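Local coordinates for adhesion G-protein coupled receptor G6 (Danio rerio, PDB 6V55) that probably acts in cell adhesion and signalling during myelination as an adhesion G-protein coupled receptor with a calcium-binding extracellular region, at residues 32-37 with 90-95; 14-19 with 106-111. All coordinates share one frame; numbering follows the deposited sequence.

How the interactions relate
Both contacts are antiparallel strand pairs of one CUB domain, and together they illustrate how a beta sandwich is closed across its core. Interaction 1 pairs two neighbouring strands, 30-36 and 90-96, inside a mixed sheet; interaction 2 pairs the outermost strand 13-17 with 105-114 in the facing antiparallel sheet. Along the chain interaction 1 is nested within the loop closed by interaction 2, so strand 13-17 is followed by 30-36, and 90-96 by 105-114. Their centres lie about 11 Å apart, yet the two touch: Trp33 and Phe95 from one sheet meet Phe16 and Phe106 from the other in a shared aromatic core.

Interaction 1 of 2, residues 32-37 with 90-95; sequences NWTIQA and VMEVFF. With NAG (2-acetamido-2-deoxy-beta-D-glucopyranose), chain E.
Asn32 lays its side chain against the Phe94 ring, Asn32 CG lying 3.4 Å from Phe94 CE1. With CG anti to the backbone N (chi1 174°), its amide carries ND2 out to a covalent bond with C1 of an N-acetylglucosamine, whose acetamide methyl C8 also meets the Phe94 ring, 3.6 Å from Phe94 CE1. Thr34, two residues along on the same face, helps fix the orientation of the glycosylated amide: its OG1 donates to Asn32 OD1 at 3.0 Å, in the carbonyl plane and on a lone pair. Its CG2 turns instead to Val90 CG1, 3.7 Å away. An alanine in place of Thr34 removes the hydroxyl and CG2, and would probably leave the Asn32 amide less firmly oriented and the packing against Val90 poorer. On the opposite face Trp33 crosses Val93 obliquely, and the edge of its indole reaches Phe95, with Trp33 CZ3 3.8 Å from Phe95 CB. Four backbone bonds join the strands, the straightest from Val93 N to Trp33 O (175°). The Asn32-Trp33-Thr34 sequence is an N-glycosylation sequon, set here on a CUB-domain strand with its sugar on one face and core side chains on the other.

Interaction 2 of 2, residues 14-19 with 106-111; sequences GSFTSP and FHISYK
Across this strand pair three aromatic rings each receive an aliphatic carbon over a face. Phe16, its CG tucked between the backbone N and the carbonyl carbon (chi1 62°), lies alongside Ile108, whose CB sits over one face of the ring, 4.0 Å from its centroid. Tyr110 reaches the edge of that ring, CD1 approaching Phe16 CD2 to 3.8 Å. The Tyr110 ring in turn folds across the strand onto the backbone of Gly14, where a side chain would collide with the hydroxyl; a water links Tyr110 OH to Ser15 O. At the far end Ser18 CB stands almost centrally over the Phe106 ring, 3.6 Å from its centroid. Phe106 N donates to Ser18 OG, and Phe106 O accepts from Ser18 N. This is the edge pair of one antiparallel sheet of the CUB sandwich, and its inward rings pack against the facing sheet, Phe16 stacking on Trp33 and Phe106 meeting Phe95 edge-to-face. The other face is polar. His107, with CG anti to the backbone N (chi1 -174°), brings NE2 to within 2.5 Å of Ser15 OG in a short hydrogen bond, the hydroxyl lying at the imidazole edge. Thr17 crosses the same imidazole obliquely, its CG2 3.5 Å from His107 CD2. Phe16 and Ile108 exchange two nearly straight backbone bonds, Phe16 N to Ile108 O and Ile108 N to Phe16 O, the first at 170°.

Interaction 1 of 2, residues 32-37 with 90-95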
ATOM      1  N   ASN A  32       4.625  -1.188   4.279  1.00 27.51           N
ATOM      2  CA  ASN A  32       4.509   0.144   4.910  1.00 24.89           C
ATOM      3  C   ASN A  32       5.722   0.908   4.386  1.00 30.22           C
ATOM      4  O   ASN A  32       6.789   0.914   5.006  1.00 37.19           O
ATOM      5  CB  ASN A  32       4.467   0.071   6.450  1.00 25.76           C
ATOM      6  CG  ASN A  32       4.491   1.461   7.172  1.00 29.15           C
ATOM      7  OD1 ASN A  32       4.372   2.511   6.563  1.00 33.93           O
ATOM      8  ND2 ASN A  32       4.607   1.432   8.508  1.00 37.83           N
ATOM      9  N   TRP A  33       5.535   1.572   3.256  1.00 29.05           N
ATOM     10  CA  TRP A  33       6.461   2.591   2.790  1.00 28.18           C
ATOM     11  C   TRP A  33       6.065   3.923   3.414  1.00 35.07           C
ATOM     12  O   TRP A  33       5.049   4.510   3.030  1.00 37.39           O
ATOM     13  CB  TRP A  33       6.403   2.686   1.280  1.00 27.17           C
ATOM     14  CG  TRP A  33       6.738   1.429   0.558  1.00 25.47           C
ATOM     15  CD1 TRP A  33       7.983   0.959   0.271  1.00 22.32           C
ATOM     16  CD2 TRP A  33       5.817   0.508  -0.034  1.00 21.35           C
ATOM     17  NE1 TRP A  33       7.895  -0.207  -0.442  1.00 21.09           N
ATOM     18  CE2 TRP A  33       6.576  -0.503  -0.643  1.00 18.36           C
ATOM     19  CE3 TRP A  33       4.424   0.440  -0.103  1.00 20.02           C
ATOM     20  CZ2 TRP A  33       5.996  -1.563  -1.299  1.00 20.70           C
ATOM     21  CZ3 TRP A  33       3.851  -0.623  -0.762  1.00 15.89           C
ATOM     22  CH2 TRP A  33       4.633  -1.599  -1.353  1.00 19.12           C
ATOM     23  N   THR A  34       6.857   4.413   4.363  1.00 36.78           N
ATOM     24  CA  THR A  34       6.650   5.746   4.919  1.00 36.14           C
ATOM     25  C   THR A  34       7.633   6.710   4.255  1.00 36.28           C
ATOM     26  O   THR A  34       8.841   6.479   4.256  1.00 35.64           O
ATOM     27  CB  THR A  34       6.802   5.725   6.442  1.00 35.67           C
ATOM     28  OG1 THR A  34       5.588   5.231   7.025  1.00 35.38           O
ATOM     29  CG2 THR A  34       7.069   7.109   7.007  1.00 36.83           C
ATOM     30  N   ILE A  35       7.116   7.768   3.652  1.00 38.89           N
ATOM     31  CA  ILE A  35       7.943   8.750   2.965  1.00 40.63           C
ATOM     32  C   ILE A  35       8.008   9.997   3.827  1.00 46.53           C
ATOM     33  O   ILE A  35       6.974  10.626   4.084  1.00 49.89           O
ATOM     34  CB  ILE A  35       7.385   9.088   1.582  1.00 35.75           C
ATOM     35  CG1 ILE A  35       6.961   7.808   0.858  1.00 30.93           C
ATOM     36  CG2 ILE A  35       8.420   9.857   0.825  1.00 38.27           C
ATOM     37  CD1 ILE A  35       6.118   8.042  -0.392  1.00 26.80           C
ATOM     38  N   GLN A  36       9.212  10.369   4.265  1.00 45.94           N
ATOM     39  CA  GLN A  36       9.374  11.504   5.163  1.00 45.40           C
ATOM     40  C   GLN A  36      10.272  12.564   4.548  1.00 50.64           C
ATOM     41  O   GLN A  36      11.375  12.265   4.077  1.00 54.18           O
ATOM     42  CB  GLN A  36       9.929  11.083   6.513  1.00 44.02           C
ATOM     43  CG  GLN A  36       9.753  12.165   7.543  1.00 48.78           C
ATOM     44  CD  GLN A  36       9.784  11.628   8.943  1.00 52.38           C
ATOM     45  OE1 GLN A  36       9.166  12.196   9.851  1.00 55.18           O
ATOM     46  NE2 GLN A  36      10.489  10.511   9.132  1.00 52.27           N
ATOM     47  N   ALA A  37       9.786  13.795   4.559  1.00 50.84           N
ATOM     48  CA  ALA A  37      10.456  14.997   4.115  1.00 51.53           C
ATOM     49  C   ALA A  37      10.758  15.890   5.322  1.00 56.02           C
ATOM     50  O   ALA A  37      10.130  15.741   6.378  1.00 56.53           O
ATOM     51  CB  ALA A  37       9.555  15.730   3.105  1.00 48.44           C
ATOM     52  N   VAL A  90       4.870  13.983   5.969  1.00 41.27           N
ATOM     53  CA  VAL A  90       4.936  12.524   5.911  1.00 37.84           C
ATOM     54  C   VAL A  90       3.774  11.979   5.081  1.00 37.17           C
ATOM     55  O   VAL A  90       2.610  12.325   5.316  1.00 36.45           O
ATOM     56  CB  VAL A  90       4.945  11.875   7.305  1.00 35.98           C
ATOM     57  CG1 VAL A  90       5.534  10.514   7.193  1.00 36.00           C
ATOM     58  CG2 VAL A  90       5.769  12.686   8.288  1.00 41.61           C
ATOM     59  N   MET A  91       4.098  11.116   4.118  1.00 36.00           N
ATOM     60  CA  MET A  91       3.115  10.349   3.361  1.00 32.27           C
ATOM     61  C   MET A  91       3.411   8.862   3.531  1.00 34.88           C
ATOM     62  O   MET A  91       4.543   8.429   3.298  1.00 39.95           O
ATOM     63  CB  MET A  91       3.140  10.716   1.879  1.00 24.26           C
ATOM     64  CG  MET A  91       2.194   9.875   1.042  1.00 21.47           C
ATOM     65  SD  MET A  91       0.654  10.741   0.748  0.53 21.43           S
ATOM     66  CE  MET A  91       1.166  11.712  -0.649  1.00 22.94           C
ATOM     67  N   GLU A  92       2.396   8.080   3.910  1.00 29.87           N
ATOM     68  CA  GLU A  92       2.532   6.645   4.138  1.00 28.62           C
ATOM     69  C   GLU A  92       1.673   5.886   3.133  1.00 27.10           C
ATOM     70  O   GLU A  92       0.493   6.209   2.960  1.00 28.77           O
ATOM     71  CB  GLU A  92       2.127   6.288   5.576  1.00 28.85           C
ATOM     72  CG  GLU A  92       2.838   7.147   6.615  1.00 33.30           C
ATOM     73  CD  GLU A  92       2.671   6.659   8.043  1.00 42.62           C
ATOM     74  OE1 GLU A  92       1.685   5.957   8.352  1.00 46.49           O
ATOM     75  OE2 GLU A  92       3.541   6.982   8.874  1.00 47.31           O
ATOM     76  N   VAL A  93       2.264   4.884   2.476  1.00 23.68           N
ATOM     77  CA  VAL A  93       1.595   4.036   1.487  1.00 19.86           C
ATOM     78  C   VAL A  93       1.618   2.598   1.991  1.00 19.83           C
ATOM     79  O   VAL A  93       2.693   2.009   2.141  1.00 20.26           O
ATOM     80  CB  VAL A  93       2.271   4.115   0.111  1.00 17.22           C
ATOM     81  CG1 VAL A  93       1.624   3.128  -0.856  1.00 18.54           C
ATOM     82  CG2 VAL A  93       2.194   5.508  -0.447  1.00 16.80           C
ATOM     83  N   PHE A  94       0.444   2.019   2.211  1.00 18.74           N
ATOM     84  CA  PHE A  94       0.336   0.635   2.648  1.00 18.72           C
ATOM     85  C   PHE A  94      -0.144  -0.240   1.510  1.00 20.34           C
ATOM     86  O   PHE A  94      -0.776   0.238   0.570  1.00 29.75           O
ATOM     87  CB  PHE A  94      -0.631   0.494   3.813  1.00 23.52           C
ATOM     88  CG  PHE A  94      -0.221   1.266   5.012  1.00 27.48           C
ATOM     89  CD1 PHE A  94       0.698   0.734   5.900  1.00 27.70           C
ATOM     90  CD2 PHE A  94      -0.734   2.538   5.237  1.00 26.54           C
ATOM     91  CE1 PHE A  94       1.086   1.450   6.997  1.00 29.35           C
ATOM     92  CE2 PHE A  94      -0.350   3.255   6.336  1.00 26.61           C
ATOM     93  CZ  PHE A  94       0.564   2.711   7.221  1.00 29.27           C
ATOM     94  N   PHE A  95       0.157  -1.533   1.607  1.00 13.80           N
ATOM     95  CA  PHE A  95      -0.336  -2.501   0.638  1.00 13.69           C
ATOM     96  C   PHE A  95      -0.514  -3.830   1.351  1.00 20.42           C
ATOM     97  O   PHE A  95       0.394  -4.285   2.055  1.00 19.05           O
ATOM     98  CB  PHE A  95       0.619  -2.638  -0.548  1.00 13.99           C
ATOM     99  CG  PHE A  95       0.325  -3.817  -1.460  1.00 19.39           C
ATOM    100  CD1 PHE A  95      -0.925  -3.978  -2.064  1.00 22.97           C
ATOM    101  CD2 PHE A  95       1.317  -4.754  -1.734  1.00 17.28           C
ATOM    102  CE1 PHE A  95      -1.178  -5.064  -2.927  1.00 21.69           C
ATOM    103  CE2 PHE A  95       1.073  -5.832  -2.600  1.00 16.87           C
ATOM    104  CZ  PHE A  95      -0.178  -5.989  -3.196  1.00 15.96           C
TER
HETATM  105  C1  NAG E 903       4.659   2.628   9.346  1.00 30.10           C
HETATM  106  C2  NAG E 903       3.995   2.492  10.735  1.00 36.75           C
HETATM  107  C3  NAG E 903       4.253   3.748  11.581  1.00 38.82           C
HETATM  108  C4  NAG E 903       5.745   4.023  11.707  1.00 40.00           C
HETATM  109  C5  NAG E 903       6.368   4.160  10.314  1.00 37.71           C
HETATM  110  C6  NAG E 903       7.870   4.272  10.369  1.00 39.47           C
HETATM  111  C7  NAG E 903       2.046   1.014  10.469  1.00 43.81           C
HETATM  112  C8  NAG E 903       0.547   0.933  10.493  1.00 42.68           C
HETATM  113  N2  NAG E 903       2.566   2.230  10.654  1.00 42.75           N
HETATM  114  O3  NAG E 903       3.676   3.604  12.878  1.00 38.94           O
HETATM  115  O4  NAG E 903       5.955   5.214  12.465  1.00 42.00           O
HETATM  116  O5  NAG E 903       6.083   2.996   9.513  1.00 31.91           O
HETATM  117  O6  NAG E 903       8.479   2.987  10.369  1.00 38.34           O
HETATM  118  O7  NAG E 903       2.753   0.023  10.283  1.00 44.86           O

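Interaction 2 of 2, residues 14-19 with 106-111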
ATOM      1  N   GLY A  14      12.396   9.602  -5.671  1.00 50.71           N
ATOM      2  CA  GLY A  14      12.740   8.219  -5.885  1.00 44.78           C
ATOM      3  C   GLY A  14      11.573   7.426  -6.417  1.00 40.10           C
ATOM      4  O   GLY A  14      10.596   7.973  -6.932  1.00 35.84           O
ATOM      5  N   SER A  15      11.699   6.114  -6.268  1.00 38.59           N
ATOM      6  CA  SER A  15      10.748   5.170  -6.815  1.00 35.33           C
ATOM      7  C   SER A  15      10.666   3.976  -5.877  1.00 38.53           C
ATOM      8  O   SER A  15      11.651   3.615  -5.222  1.00 41.94           O
ATOM      9  CB  SER A  15      11.173   4.720  -8.210  1.00 35.24           C
ATOM     10  OG  SER A  15      10.051   4.411  -9.001  1.00 37.82           O
ATOM     11  N   PHE A  16       9.475   3.387  -5.795  1.00 33.66           N
ATOM     12  CA  PHE A  16       9.319   2.086  -5.167  1.00 26.13           C
ATOM     13  C   PHE A  16       8.195   1.352  -5.869  1.00 26.81           C
ATOM     14  O   PHE A  16       7.282   1.970  -6.422  1.00 23.79           O
ATOM     15  CB  PHE A  16       9.065   2.169  -3.662  1.00 20.91           C
ATOM     16  CG  PHE A  16       7.803   2.877  -3.267  1.00 21.70           C
ATOM     17  CD1 PHE A  16       6.645   2.164  -2.978  1.00 21.72           C
ATOM     18  CD2 PHE A  16       7.802   4.247  -3.080  1.00 25.09           C
ATOM     19  CE1 PHE A  16       5.496   2.822  -2.588  1.00 23.83           C
ATOM     20  CE2 PHE A  16       6.651   4.918  -2.680  1.00 24.42           C
ATOM     21  CZ  PHE A  16       5.506   4.208  -2.429  1.00 23.81           C
ATOM     22  N   THR A  17       8.293   0.025  -5.877  1.00 29.30           N
ATOM     23  CA  THR A  17       7.278  -0.815  -6.487  1.00 23.49           C
ATOM     24  C   THR A  17       6.744  -1.797  -5.457  1.00 24.07           C
ATOM     25  O   THR A  17       7.365  -2.049  -4.419  1.00 28.61           O
ATOM     26  CB  THR A  17       7.808  -1.606  -7.688  1.00 19.55           C
ATOM     27  OG1 THR A  17       8.582  -2.715  -7.230  1.00 13.67           O
ATOM     28  CG2 THR A  17       8.663  -0.768  -8.623  1.00 22.11           C
ATOM     29  N   SER A  18       5.588  -2.386  -5.788  1.00 21.50           N
ATOM     30  CA  SER A  18       5.083  -3.562  -5.082  1.00 22.12           C
ATOM     31  C   SER A  18       6.055  -4.726  -5.305  1.00 25.38           C
ATOM     32  O   SER A  18       6.774  -4.728  -6.312  1.00 29.94           O
ATOM     33  CB  SER A  18       3.700  -3.932  -5.617  1.00 23.67           C
ATOM     34  OG  SER A  18       3.775  -4.314  -6.987  1.00 29.32           O
ATOM     35  N   PRO A  19       6.136  -5.689  -4.364  1.00 22.46           N
ATOM     36  CA  PRO A  19       7.120  -6.785  -4.495  1.00 23.50           C
ATOM     37  C   PRO A  19       6.889  -7.626  -5.741  1.00 24.98           C
ATOM     38  O   PRO A  19       5.744  -7.844  -6.137  1.00 29.68           O
ATOM     39  CB  PRO A  19       6.916  -7.605  -3.213  1.00 18.77           C
ATOM     40  CG  PRO A  19       5.652  -7.059  -2.567  1.00 17.68           C
ATOM     41  CD  PRO A  19       5.579  -5.644  -2.998  1.00 17.89           C
ATOM     42  N   PHE A 106       2.087  -2.389  -8.606  1.00 21.49           N
ATOM     43  CA  PHE A 106       2.149  -0.956  -8.807  1.00 19.54           C
ATOM     44  C   PHE A 106       3.581  -0.452  -8.800  1.00 25.28           C
ATOM     45  O   PHE A 106       4.488  -1.089  -8.259  1.00 28.13           O
ATOM     46  CB  PHE A 106       1.333  -0.196  -7.758  1.00 17.45           C
ATOM     47  CG  PHE A 106       1.590  -0.606  -6.337  1.00 13.72           C
ATOM     48  CD1 PHE A 106       2.557   0.050  -5.571  1.00 13.79           C
ATOM     49  CD2 PHE A 106       0.809  -1.588  -5.728  1.00 13.59           C
ATOM     50  CE1 PHE A 106       2.765  -0.299  -4.224  1.00 13.71           C
ATOM     51  CE2 PHE A 106       1.010  -1.946  -4.390  1.00 13.52           C
ATOM     52  CZ  PHE A 106       1.984  -1.302  -3.644  1.00 13.57           C
ATOM     53  N   HIS A 107       3.743   0.733  -9.385  1.00 25.30           N
ATOM     54  CA  HIS A 107       5.004   1.459  -9.440  1.00 24.12           C
ATOM     55  C   HIS A 107       4.695   2.905  -9.093  1.00 26.77           C
ATOM     56  O   HIS A 107       3.979   3.580  -9.840  1.00 30.69           O
ATOM     57  CB  HIS A 107       5.632   1.357 -10.831  1.00 22.20           C
ATOM     58  CG  HIS A 107       7.004   1.949 -10.934  1.00 23.93           C
ATOM     59  ND1 HIS A 107       7.638   2.135 -12.142  1.00 24.71           N
ATOM     60  CD2 HIS A 107       7.865   2.392  -9.987  1.00 25.65           C
ATOM     61  CE1 HIS A 107       8.822   2.681 -11.938  1.00 25.95           C
ATOM     62  NE2 HIS A 107       8.993   2.836 -10.638  1.00 25.40           N
ATOM     63  N   ILE A 108       5.236   3.376  -7.972  1.00 22.91           N
ATOM     64  CA  ILE A 108       4.940   4.690  -7.420  1.00 20.65           C
ATOM     65  C   ILE A 108       6.219   5.522  -7.416  1.00 25.16           C
ATOM     66  O   ILE A 108       7.278   5.045  -6.994  1.00 27.52           O
ATOM     67  CB  ILE A 108       4.364   4.558  -6.000  1.00 23.14           C
ATOM     68  CG1 ILE A 108       3.041   3.790  -6.024  1.00 26.74           C
ATOM     69  CG2 ILE A 108       4.195   5.909  -5.318  1.00 20.55           C
ATOM     70  CD1 ILE A 108       2.489   3.554  -4.623  1.00 29.12           C
ATOM     71  N   SER A 109       6.130   6.753  -7.906  1.00 29.50           N
ATOM     72  CA  SER A 109       7.212   7.723  -7.807  1.00 31.27           C
ATOM     73  C   SER A 109       6.881   8.729  -6.716  1.00 30.27           C
ATOM     74  O   SER A 109       5.766   9.255  -6.677  1.00 29.25           O
ATOM     75  CB  SER A 109       7.399   8.455  -9.131  1.00 35.34           C
ATOM     76  OG  SER A 109       6.311   9.340  -9.351  1.00 39.65           O
ATOM     77  N   TYR A 110       7.846   9.006  -5.840  1.00 31.13           N
ATOM     78  CA  TYR A 110       7.671  10.015  -4.809  1.00 32.77           C
ATOM     79  C   TYR A 110       8.633  11.175  -5.031  1.00 41.09           C
ATOM     80  O   TYR A 110       9.696  11.028  -5.636  1.00 47.46           O
ATOM     81  CB  TYR A 110       7.861   9.436  -3.407  1.00 34.89           C
ATOM     82  CG  TYR A 110       9.231   8.886  -3.066  1.00 38.00           C
ATOM     83  CD1 TYR A 110       9.574   7.583  -3.412  1.00 38.18           C
ATOM     84  CD2 TYR A 110      10.157   9.647  -2.339  1.00 41.03           C
ATOM     85  CE1 TYR A 110      10.804   7.053  -3.083  1.00 42.39           C
ATOM     86  CE2 TYR A 110      11.402   9.121  -1.997  1.00 45.31           C
ATOM     87  CZ  TYR A 110      11.719   7.816  -2.382  1.00 47.52           C
ATOM     88  OH  TYR A 110      12.943   7.256  -2.065  1.00 52.37           O
ATOM     89  N   LYS A 111       8.244  12.332  -4.503  1.00 42.62           N
ATOM     90  CA  LYS A 111       8.880  13.603  -4.816  1.00 43.24           C
ATOM     91  C   LYS A 111       8.683  14.532  -3.625  1.00 44.27           C
ATOM     92  O   LYS A 111       7.560  14.653  -3.120  1.00 43.15           O
ATOM     93  CB  LYS A 111       8.253  14.194  -6.084  1.00 43.13           C
ATOM     94  CG  LYS A 111       9.104  15.147  -6.881  1.00 47.38           C
ATOM     95  CD  LYS A 111       8.212  16.156  -7.612  1.00 50.08           C
ATOM     96  CE  LYS A 111       8.515  16.236  -9.111  1.00 48.48           C
ATOM     97  NZ  LYS A 111       7.527  17.136  -9.773  1.00 48.62           N
TER
HETATM   98  O   HOH W   1      13.842   4.685  -3.606  1.00 29.93           O